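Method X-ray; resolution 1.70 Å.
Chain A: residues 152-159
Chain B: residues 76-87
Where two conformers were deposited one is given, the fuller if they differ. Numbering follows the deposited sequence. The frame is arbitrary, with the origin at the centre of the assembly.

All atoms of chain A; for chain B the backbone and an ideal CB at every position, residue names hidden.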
# COMPACT_ATOMS: atom_id res chain seq x y z
N ALA A 152 3.13 1.45 16.99
CA ALA A 152 4.58 1.54 16.85
C ALA A 152 4.98 0.84 15.55
O ALA A 152 4.15 0.19 14.93
CB ALA A 152 5.29 0.90 18.04
N PRO A 153 6.25 0.95 15.13
CA PRO A 153 6.64 0.20 13.93
C PRO A 153 6.50 -1.29 14.18
O PRO A 153 6.40 -1.68 15.35
CB PRO A 153 8.09 0.63 13.69
CG PRO A 153 8.23 1.94 14.39
CD PRO A 153 7.32 1.87 15.57
N PRO A 154 6.50 -2.11 13.11
CA PRO A 154 6.02 -3.50 13.23
C PRO A 154 6.67 -4.38 14.32
O PRO A 154 5.91 -4.93 15.12
CB PRO A 154 6.31 -4.07 11.84
CG PRO A 154 6.16 -2.88 10.94
CD PRO A 154 6.75 -1.74 11.70
N LEU A 155 7.98 -4.51 14.39
CA LEU A 155 8.57 -5.40 15.39
C LEU A 155 8.32 -4.82 16.78
O LEU A 155 7.95 -5.55 17.70
CB LEU A 155 10.07 -5.61 15.19
CG LEU A 155 10.76 -6.60 16.13
CD1 LEU A 155 11.85 -7.39 15.42
CD2 LEU A 155 11.33 -5.91 17.38
N GLU A 156 8.52 -3.52 16.93
CA GLU A 156 8.38 -2.87 18.23
C GLU A 156 6.95 -3.03 18.74
O GLU A 156 6.71 -3.26 19.93
CB GLU A 156 8.73 -1.37 18.15
CG GLU A 156 10.16 -1.06 17.71
CD GLU A 156 10.29 -0.88 16.20
OE1 GLU A 156 9.83 -1.75 15.44
OE2 GLU A 156 10.86 0.15 15.76
N ALA A 157 6.00 -2.87 17.83
CA ALA A 157 4.59 -2.99 18.15
C ALA A 157 4.19 -4.39 18.58
O ALA A 157 3.45 -4.55 19.56
CB ALA A 157 3.75 -2.57 16.96
N MET A 158 4.63 -5.40 17.84
CA MET A 158 4.29 -6.78 18.19
C MET A 158 4.87 -7.13 19.55
O MET A 158 4.20 -7.76 20.37
CB MET A 158 4.79 -7.79 17.14
CG MET A 158 4.19 -7.61 15.74
SD MET A 158 2.39 -7.61 15.81
CE MET A 158 2.07 -9.36 16.03
N TYR A 159 6.10 -6.73 19.80
CA TYR A 159 6.72 -6.95 21.10
C TYR A 159 6.02 -6.22 22.25
O TYR A 159 5.69 -6.81 23.27
CB TYR A 159 8.19 -6.52 21.07
CG TYR A 159 8.90 -6.81 22.37
CD1 TYR A 159 9.28 -8.10 22.70
CD2 TYR A 159 9.17 -5.80 23.28
CE1 TYR A 159 9.93 -8.37 23.90
CE2 TYR A 159 9.79 -6.06 24.46
CZ TYR A 159 10.17 -7.34 24.78
OH TYR A 159 10.82 -7.57 25.98
N UNK B 76 10.06 4.72 6.94
CA UNK B 76 10.05 5.98 7.67
C UNK B 76 10.65 5.84 9.06
O UNK B 76 10.92 6.84 9.71
CB UNK B 76 8.62 6.52 7.77
N UNK B 77 10.85 4.60 9.49
CA UNK B 77 11.49 4.31 10.75
C UNK B 77 12.62 3.31 10.58
O UNK B 77 12.74 2.62 9.57
CB UNK B 77 10.46 3.78 11.76
N UNK B 78 13.45 3.24 11.62
CA UNK B 78 14.75 2.58 11.56
C UNK B 78 14.65 1.07 11.39
O UNK B 78 15.44 0.48 10.64
CB UNK B 78 15.55 2.90 12.83
N UNK B 79 13.68 0.46 12.06
CA UNK B 79 13.59 -1.00 12.14
C UNK B 79 12.52 -1.60 11.24
O UNK B 79 12.38 -2.81 11.18
CB UNK B 79 13.32 -1.42 13.59
N UNK B 80 11.76 -0.78 10.52
CA UNK B 80 10.69 -1.31 9.71
C UNK B 80 11.20 -2.10 8.50
O UNK B 80 10.62 -3.13 8.14
CB UNK B 80 9.79 -0.17 9.24
N UNK B 81 12.24 -1.59 7.85
CA UNK B 81 12.75 -2.21 6.63
C UNK B 81 11.64 -2.42 5.62
O UNK B 81 10.84 -1.50 5.33
CB UNK B 81 13.43 -3.54 6.95
N UNK B 82 11.58 -3.63 5.08
CA UNK B 82 10.45 -4.00 4.25
C UNK B 82 9.86 -5.35 4.57
O UNK B 82 9.09 -5.88 3.79
CB UNK B 82 10.87 -3.98 2.78
N UNK B 83 10.19 -5.92 5.73
CA UNK B 83 9.59 -7.20 6.08
C UNK B 83 9.62 -7.40 7.59
O UNK B 83 10.55 -6.97 8.25
CB UNK B 83 10.31 -8.35 5.37
N UNK B 84 8.56 -8.03 8.11
CA UNK B 84 8.54 -8.55 9.46
C UNK B 84 8.19 -10.01 9.34
O UNK B 84 7.27 -10.39 8.61
CB UNK B 84 7.56 -7.80 10.36
N UNK B 85 8.96 -10.82 10.06
CA UNK B 85 8.68 -12.23 10.18
C UNK B 85 8.61 -12.63 11.63
O UNK B 85 9.28 -12.03 12.47
CB UNK B 85 9.74 -13.06 9.45
N UNK B 86 7.76 -13.62 11.93
CA UNK B 86 7.64 -14.15 13.27
C UNK B 86 7.74 -15.67 13.23
O UNK B 86 6.96 -16.34 12.56
CB UNK B 86 6.32 -13.71 13.91
N UNK B 87 8.73 -16.17 13.95
CA UNK B 87 8.91 -17.59 14.21
C UNK B 87 8.26 -17.92 15.53
O UNK B 87 8.27 -17.10 16.45
CB UNK B 87 10.39 -17.98 14.22

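Position 76 has nothing of chain A within 5.5 Å of its ideal CB. Chain A sets no demand here, and many residues would do. The deposited residue is S76(B), which makes no contact.

Position 77 points its CB toward chain A. The ideal CB lies 3.9 Å from CG of P153(A), and OE2 of E156(A) is 5.4 Å away. A small side chain fits, and one with both a methyl and a hydroxyl could use the proline and the nearby carboxylate. The residue is T77(B). Its OG1 lies 3.5 Å from CB of P153(A). OG1 also hydrogen-bonds a water at 2.9 Å, and that water donates to OE2 of E156(A) at 2.6 Å. The same water accepts from the backbone N of position 79 at 2.8 Å. The carboxylate is thus reached through water, not directly.

Position 78 points sideways, with no chain A atom near its CB. A long polar residue is easily placed. It is K78(B), whose end leads away.

Position 79 points toward chain A, its ideal CB 3.6 Å from OE2 of E156(A). A hydrogen-bond donor or a basic group could answer the carboxylate; an apolar one could pack beside it. L79(B) does the latter, with CD1 3.7 Å from OE2 of E156(A). Its backbone O receives a weak hydrogen bond, 3.2 Å, from a second water. That water also donates to OE1 of E156(A) at 2.7 Å and accepts from N of L155(A) at 2.9 Å.

Position 80 points sideways, its ideal CB 4.2 Å from CD of P154(A). A small apolar residue suits this. A80(B) packs its CB on that CD at 4.2 Å.

Position 81 has phi 52° and psi -131°. The positive phi favours glycine, and G81(B) is found.

Positions 82 and 83 have no chain A atoms near their CB atoms, and at 83 the CB points away. Chain A does not choose between residues. They are E82(B) and V83(B).

Position 84 points toward the start of the helix, its ideal CB 4.2 Å from CB of P154(A). A medium or long apolar side chain could reach along the helix. I84(B) does so with chi1 and chi2 both t. Its CD1 lies 3.9 Å from CB of P154(A) and 3.9 Å from CG of M158(A), one helical turn apart.

At position 85 nothing of chain A lies within 5.5 Å of the ideal CB, and phi -126° and psi 148° are open to most residues. It is G85(B).

Position 86 points toward chain A across a gap. A longer apolar chain could bridge it to M158(A); a short one would stop short. I86(B) brings CD1 to 3.9 Å from CE of M158(A).

Position 87 is out of reach and is L87(B).

Chain B (76-87) STKLAGEVIGIL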
# COMPACT_ATOMS: atom_id res chain seq x y z
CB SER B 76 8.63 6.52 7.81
OG SER B 76 7.85 5.68 8.64
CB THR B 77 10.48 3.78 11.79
OG1 THR B 77 9.98 2.52 11.36
CG2 THR B 77 9.32 4.76 11.98
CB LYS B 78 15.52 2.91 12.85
CG LYS B 78 16.96 2.43 12.88
CD LYS B 78 17.57 2.68 14.26
CE LYS B 78 19.02 2.25 14.31
NZ LYS B 78 19.83 2.91 13.24
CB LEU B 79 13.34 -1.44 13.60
CG LEU B 79 14.31 -0.86 14.63
CD1 LEU B 79 14.13 -1.45 16.05
CD2 LEU B 79 15.75 -1.04 14.17
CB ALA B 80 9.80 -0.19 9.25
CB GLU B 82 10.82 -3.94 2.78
CG GLU B 82 11.87 -4.91 2.31
CD GLU B 82 12.13 -4.80 0.80
OE1 GLU B 82 12.16 -3.66 0.27
OE2 GLU B 82 12.31 -5.86 0.15
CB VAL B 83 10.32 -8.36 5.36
CG1 VAL B 83 11.77 -8.50 5.82
CG2 VAL B 83 9.57 -9.67 5.54
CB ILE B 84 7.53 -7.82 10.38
CG1 ILE B 84 7.52 -8.50 11.76
CG2 ILE B 84 6.12 -7.74 9.76
CD1 ILE B 84 6.83 -7.78 12.81
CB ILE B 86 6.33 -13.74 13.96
CG1 ILE B 86 6.18 -12.21 13.93
CG2 ILE B 86 6.28 -14.30 15.40
CD1 ILE B 86 4.95 -11.68 14.66
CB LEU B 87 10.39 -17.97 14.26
CG LEU B 87 11.19 -17.79 12.98
CD1 LEU B 87 12.67 -17.96 13.22
CD2 LEU B 87 10.72 -18.79 11.95
O HOH W 1 9.74 -2.73 12.94
O HOH W 2 11.42 1.19 13.45
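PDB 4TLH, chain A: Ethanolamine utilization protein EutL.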